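Local coordinates for allergen Bos d 2 (Bos taurus, PDB 4WFV), which probably carries pheromones or other small odorant molecules as a secreted lipocalin, and is a major cow dander allergen, at residues Val79-Ile91 and Met97-Arg109. Sequence-based numbering, arbitrary orientation.
Sequences VLEFYGTNTLEVI and MLVTYVENYDGER
Asn86 and Asn104 lie side by side at a non-hydrogen-bonded pair, their amide planes 40° apart, and ND2 of Asn104 donates to OD1 of Asn86 at 2.8 Å. The bond stays in the donor's own amide plane but reaches the oxygen from above the acceptor's carbonyl plane. With CG anti to the backbone N (chi1 169°), Asn104 also sends ND2 almost straight to Tyr83 O, 3.1 Å away, while its OD1 is joined to that same carbonyl by a bridging water. ND2 of Asn86 turns back to Leu80 O and Phe82 O. Asparagine suits both places because its amide can donate and accept at once: Asn86 holds the turn between strands 77-81 and 85-93 from within, and Asn104 ties it to the neighbouring strand. In that turn Gly84, at backbone angles that call for glycine, sets its CA 3.3 Å from Tyr105 O in a CA-H...O contact. Strands 85-93 and 97-105 form an antiparallel beta hairpin of the lipocalin barrel, with paired backbone bonds at Thr85-Tyr105, Thr87-Glu103 and Glu89-Tyr101, and Ile91 N donating to Val99 O. On the face bearing the asparagines, Leu88 sets its CG against CG2 of Val102 at 3.9 Å, and its CD2 meets the methyl of Thr100, whose OG1 is taken by Glu115. Apolar Leu88, Val90 and Val102 suit this buried side, consistent with the barrel interior. The other face is more polar: Thr87 and Glu103 run alongside each other, OG1 lying 3.6 Å from Glu103 CB, and a water links OG1 to Glu103 OE1. The extended Glu103 receives the hydroxyl of Tyr101 on the anti lone pair of OE2, at 2.6 Å; Lys112 also bonds that hydroxyl. Ile91, its CG1 between the backbone N and the carbonyl carbon (chi1 59°), brings CD1 within 3.8 Å of Val99 CG1 and CG2 against Tyr101 CB, and both Ile91 and Val99 touch Leu134 of helix 125-137.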
loop_
_atom_site.group_PDB
_atom_site.type_symbol
_atom_site.label_atom_id
_atom_site.label_comp_id
_atom_site.label_asym_id
_atom_site.label_seq_id
_atom_site.Cartn_x
_atom_site.Cartn_y
_atom_site.Cartn_z
ATOM N N VAL A 79 5.255 9.364 6.889
ATOM C CA VAL A 79 5.121 8.662 8.163
ATOM C C VAL A 79 3.672 8.655 8.618
ATOM O O VAL A 79 2.955 9.647 8.471
ATOM C CB VAL A 79 5.989 9.322 9.254
ATOM C CG1 VAL A 79 5.716 8.706 10.622
ATOM C CG2 VAL A 79 7.455 9.164 8.909
ATOM N N LEU A 80 3.224 7.533 9.165
ATOM C CA LEU A 80 1.910 7.494 9.791
ATOM C C LEU A 80 1.843 6.430 10.873
ATOM O O LEU A 80 2.536 5.404 10.802
ATOM C CB LEU A 80 0.802 7.281 8.765
ATOM C CG LEU A 80 0.741 5.934 8.058
ATOM C CD1 LEU A 80 -0.684 5.665 7.587
ATOM C CD2 LEU A 80 1.721 5.876 6.903
ATOM N N GLU A 81 1.021 6.697 11.883
ATOM C CA GLU A 81 0.769 5.735 12.944
ATOM C C GLU A 81 -0.447 4.902 12.599
ATOM O O GLU A 81 -1.542 5.431 12.406
ATOM C CB GLU A 81 0.518 6.440 14.283
ATOM C CG GLU A 81 1.749 6.986 14.957
ATOM C CD GLU A 81 2.757 5.908 15.267
ATOM O OE1 GLU A 81 2.394 4.903 15.918
ATOM O OE2 GLU A 81 3.911 6.070 14.840
ATOM N N PHE A 82 -0.249 3.593 12.536
ATOM C CA PHE A 82 -1.322 2.654 12.278
ATOM C C PHE A 82 -0.797 1.264 12.586
ATOM O O PHE A 82 0.079 0.762 11.894
ATOM C CB PHE A 82 -1.782 2.759 10.820
ATOM C CG PHE A 82 -2.906 1.839 10.481
ATOM C CD1 PHE A 82 -4.184 2.085 10.944
ATOM C CD2 PHE A 82 -2.683 0.723 9.690
ATOM C CE1 PHE A 82 -5.228 1.221 10.626
ATOM C CE2 PHE A 82 -3.721 -0.138 9.378
ATOM C CZ PHE A 82 -4.990 0.117 9.856
ATOM N N TYR A 83 -1.327 0.652 13.643
ATOM C CA TYR A 83 -0.802 -0.613 14.153
ATOM C C TYR A 83 0.715 -0.566 14.270
ATOM O O TYR A 83 1.427 -1.448 13.796
ATOM C CB TYR A 83 -1.264 -1.793 13.295
ATOM C CG TYR A 83 -2.719 -2.179 13.490
ATOM C CD1 TYR A 83 -3.171 -2.672 14.704
ATOM C CD2 TYR A 83 -3.626 -2.095 12.438
ATOM C CE1 TYR A 83 -4.503 -3.041 14.876
ATOM C CE2 TYR A 83 -4.948 -2.467 12.600
ATOM C CZ TYR A 83 -5.378 -2.936 13.816
ATOM O OH TYR A 83 -6.701 -3.302 13.974
ATOM N N GLY A 84 1.188 0.483 14.935
ATOM C CA GLY A 84 2.605 0.743 15.054
ATOM C C GLY A 84 2.976 1.953 14.223
ATOM O O GLY A 84 2.121 2.710 13.763
ATOM N N THR A 85 4.271 2.138 14.032
ATOM C CA THR A 85 4.779 3.286 13.311
ATOM C C THR A 85 5.257 2.846 11.944
ATOM O O THR A 85 6.006 1.877 11.815
ATOM C CB THR A 85 5.911 3.950 14.089
ATOM O OG1 THR A 85 5.422 4.318 15.383
ATOM C CG2 THR A 85 6.392 5.199 13.367
ATOM N N ASN A 86 4.793 3.559 10.928
ATOM C CA ASN A 86 5.062 3.211 9.546
ATOM C C ASN A 86 5.778 4.306 8.802
ATOM O O ASN A 86 5.458 5.483 8.953
ATOM C CB ASN A 86 3.741 3.001 8.815
ATOM C CG ASN A 86 2.894 1.927 9.436
ATOM O OD1 ASN A 86 3.096 0.749 9.166
ATOM N ND2 ASN A 86 1.922 2.323 10.250
ATOM N N THR A 87 6.709 3.910 7.949
ATOM C CA THR A 87 7.048 4.767 6.825
ATOM C C THR A 87 6.375 4.175 5.608
ATOM O O THR A 87 6.264 2.955 5.481
ATOM C CB THR A 87 8.555 4.905 6.586
ATOM O OG1 THR A 87 9.164 3.613 6.501
ATOM C CG2 THR A 87 9.198 5.704 7.721
ATOM N N LEU A 88 5.889 5.051 4.742
ATOM C CA LEU A 88 5.257 4.651 3.494
ATOM C C LEU A 88 5.862 5.477 2.377
ATOM O O LEU A 88 5.777 6.702 2.388
ATOM C CB LEU A 88 3.739 4.871 3.558
ATOM C CG LEU A 88 2.911 4.435 2.342
ATOM C CD1 LEU A 88 1.497 4.078 2.768
ATOM C CD2 LEU A 88 2.899 5.489 1.240
ATOM N N GLU A 89 6.472 4.789 1.420
ATOM C CA GLU A 89 7.134 5.439 0.304
ATOM C C GLU A 89 6.446 5.060 -0.997
ATOM O O GLU A 89 6.202 3.888 -1.255
ATOM C CB GLU A 89 8.596 5.004 0.227
ATOM C CG GLU A 89 9.365 5.724 -0.873
ATOM C CD GLU A 89 10.784 5.226 -1.039
ATOM O OE1 GLU A 89 11.208 4.327 -0.290
ATOM O OE2 GLU A 89 11.490 5.743 -1.932
ATOM N N VAL A 90 6.135 6.052 -1.820
ATOM C CA VAL A 90 5.663 5.776 -3.172
ATOM C C VAL A 90 6.887 5.467 -4.032
ATOM O O VAL A 90 7.724 6.338 -4.259
ATOM C CB VAL A 90 4.882 6.974 -3.757
ATOM C CG1 VAL A 90 4.407 6.656 -5.180
ATOM C CG2 VAL A 90 3.704 7.318 -2.859
ATOM N N ILE A 91 7.014 4.221 -4.489
ATOM C CA ILE A 91 8.216 3.802 -5.214
ATOM C C ILE A 91 7.961 3.616 -6.711
ATOM O O ILE A 91 8.904 3.455 -7.500
ATOM C CB ILE A 91 8.863 2.541 -4.595
ATOM C CG1 ILE A 91 7.890 1.354 -4.587
ATOM C CG2 ILE A 91 9.349 2.837 -3.188
ATOM C CD1 ILE A 91 8.570 0.020 -4.303
ATOM N N MET A 97 -1.186 2.313 -12.186
ATOM C CA MET A 97 -0.536 1.477 -11.184
ATOM C C MET A 97 0.219 2.318 -10.163
ATOM O O MET A 97 0.814 3.346 -10.510
ATOM C CB MET A 97 0.421 0.541 -11.915
ATOM C CG MET A 97 1.269 -0.330 -11.068
ATOM S SD MET A 97 2.424 -1.236 -12.141
ATOM C CE MET A 97 3.129 -2.264 -10.863
ATOM N N LEU A 98 0.197 1.892 -8.903
ATOM C CA LEU A 98 0.927 2.594 -7.862
ATOM C C LEU A 98 1.492 1.540 -6.929
ATOM O O LEU A 98 0.778 0.615 -6.536
ATOM C CB LEU A 98 -0.002 3.549 -7.094
ATOM C CG LEU A 98 0.643 4.534 -6.099
ATOM C CD1 LEU A 98 -0.285 5.722 -5.825
ATOM C CD2 LEU A 98 1.030 3.845 -4.798
ATOM N N VAL A 99 2.776 1.653 -6.595
ATOM C CA VAL A 99 3.391 0.709 -5.657
ATOM C C VAL A 99 3.939 1.467 -4.457
ATOM O O VAL A 99 4.679 2.439 -4.618
ATOM C CB VAL A 99 4.522 -0.118 -6.307
ATOM C CG1 VAL A 99 5.076 -1.127 -5.306
ATOM C CG2 VAL A 99 4.013 -0.862 -7.539
ATOM N N THR A 100 3.567 1.023 -3.262
ATOM C CA THR A 100 4.102 1.570 -2.022
ATOM C C THR A 100 5.092 0.595 -1.418
ATOM O O THR A 100 4.997 -0.617 -1.630
ATOM C CB THR A 100 3.012 1.813 -0.961
ATOM O OG1 THR A 100 2.471 0.552 -0.534
ATOM C CG2 THR A 100 1.907 2.697 -1.508
ATOM N N TYR A 101 6.046 1.138 -0.665
ATOM C CA TYR A 101 6.939 0.345 0.157
ATOM C C TYR A 101 6.773 0.838 1.583
ATOM O O TYR A 101 6.924 2.026 1.859
ATOM C CB TYR A 101 8.396 0.481 -0.296
ATOM C CG TYR A 101 9.369 -0.158 0.668
ATOM C CD1 TYR A 101 9.408 -1.540 0.838
ATOM C CD2 TYR A 101 10.227 0.619 1.438
ATOM C CE1 TYR A 101 10.286 -2.133 1.733
ATOM C CE2 TYR A 101 11.115 0.028 2.344
ATOM C CZ TYR A 101 11.133 -1.346 2.481
ATOM O OH TYR A 101 11.997 -1.941 3.372
ATOM N N VAL A 102 6.427 -0.074 2.479
ATOM C CA VAL A 102 6.130 0.267 3.858
ATOM C C VAL A 102 7.076 -0.471 4.788
ATOM O O VAL A 102 7.319 -1.672 4.611
ATOM C CB VAL A 102 4.681 -0.125 4.192
ATOM C CG1 VAL A 102 4.409 -0.015 5.688
ATOM C CG2 VAL A 102 3.701 0.713 3.370
ATOM N N GLU A 103 7.626 0.251 5.759
ATOM C CA GLU A 103 8.303 -0.388 6.883
ATOM C C GLU A 103 7.469 -0.109 8.122
ATOM O O GLU A 103 7.251 1.044 8.506
ATOM C CB GLU A 103 9.745 0.120 7.054
ATOM C CG GLU A 103 10.624 -0.186 5.854
ATOM C CD GLU A 103 12.103 0.026 6.116
ATOM O OE1 GLU A 103 12.453 0.665 7.137
ATOM O OE2 GLU A 103 12.914 -0.448 5.291
ATOM N N ASN A 104 6.965 -1.177 8.726
ATOM C CA ASN A 104 6.149 -1.067 9.926
ATOM C C ASN A 104 6.927 -1.591 11.123
ATOM O O ASN A 104 7.586 -2.623 11.039
ATOM C CB ASN A 104 4.855 -1.869 9.750
ATOM C CG ASN A 104 4.075 -2.033 11.041
ATOM O OD1 ASN A 104 4.296 -2.985 11.796
ATOM N ND2 ASN A 104 3.142 -1.125 11.291
ATOM N N TYR A 105 6.863 -0.861 12.227
ATOM C CA TYR A 105 7.459 -1.318 13.474
ATOM C C TYR A 105 6.373 -1.354 14.530
ATOM O O TYR A 105 5.694 -0.350 14.772
ATOM C CB TYR A 105 8.584 -0.373 13.900
ATOM C CG TYR A 105 9.131 -0.616 15.294
ATOM C CD1 TYR A 105 9.810 -1.789 15.609
ATOM C CD2 TYR A 105 8.990 0.350 16.285
ATOM C CE1 TYR A 105 10.316 -2.005 16.896
ATOM C CE2 TYR A 105 9.492 0.147 17.547
ATOM C CZ TYR A 105 10.150 -1.027 17.840
ATOM O OH TYR A 105 10.646 -1.211 19.110
ATOM N N ASP A 106 6.205 -2.513 15.159
ATOM C CA ASP A 106 5.121 -2.709 16.113
ATOM C C ASP A 106 5.623 -2.851 17.548
ATOM O O ASP A 106 4.844 -3.192 18.437
ATOM C CB ASP A 106 4.260 -3.915 15.712
ATOM C CG ASP A 106 4.984 -5.236 15.868
ATOM O OD1 ASP A 106 6.140 -5.243 16.313
ATOM O OD2 ASP A 106 4.375 -6.273 15.556
ATOM N N GLY A 107 6.906 -2.567 17.769
ATOM C CA GLY A 107 7.511 -2.687 19.091
ATOM C C GLY A 107 8.309 -3.972 19.254
ATOM O O GLY A 107 9.181 -4.064 20.124
ATOM N N GLU A 108 8.012 -4.963 18.419
ATOM C CA GLU A 108 8.652 -6.275 18.478
ATOM C C GLU A 108 9.356 -6.627 17.169
ATOM O O GLU A 108 10.500 -7.081 17.170
ATOM C CB GLU A 108 7.619 -7.353 18.823
ATOM C CG GLU A 108 8.208 -8.750 18.970
ATOM C CD GLU A 108 7.309 -9.688 19.756
ATOM O OE1 GLU A 108 6.441 -9.194 20.506
ATOM O OE2 GLU A 108 7.472 -10.919 19.628
ATOM N N ARG A 109 8.665 -6.433 16.049
ATOM C CA ARG A 109 9.226 -6.758 14.749
ATOM C C ARG A 109 9.166 -5.572 13.812
ATOM O O ARG A 109 8.267 -4.727 13.907
ATOM C CB ARG A 109 8.459 -7.918 14.114
ATOM C CG ARG A 109 8.719 -9.267 14.772
ATOM C CD ARG A 109 7.923 -10.366 14.074
ATOM N NE ARG A 109 6.488 -10.164 14.236
ATOM C CZ ARG A 109 5.556 -10.734 13.480
ATOM N NH1 ARG A 109 5.904 -11.557 12.503
ATOM N NH2 ARG A 109 4.275 -10.475 13.713
HETATM O O HOH W 1 1.830 -4.017 12.748
HETATM O O HOH W 2 8.946 3.063 3.737
HETATM O O HOH W 3 11.467 3.378 7.926
#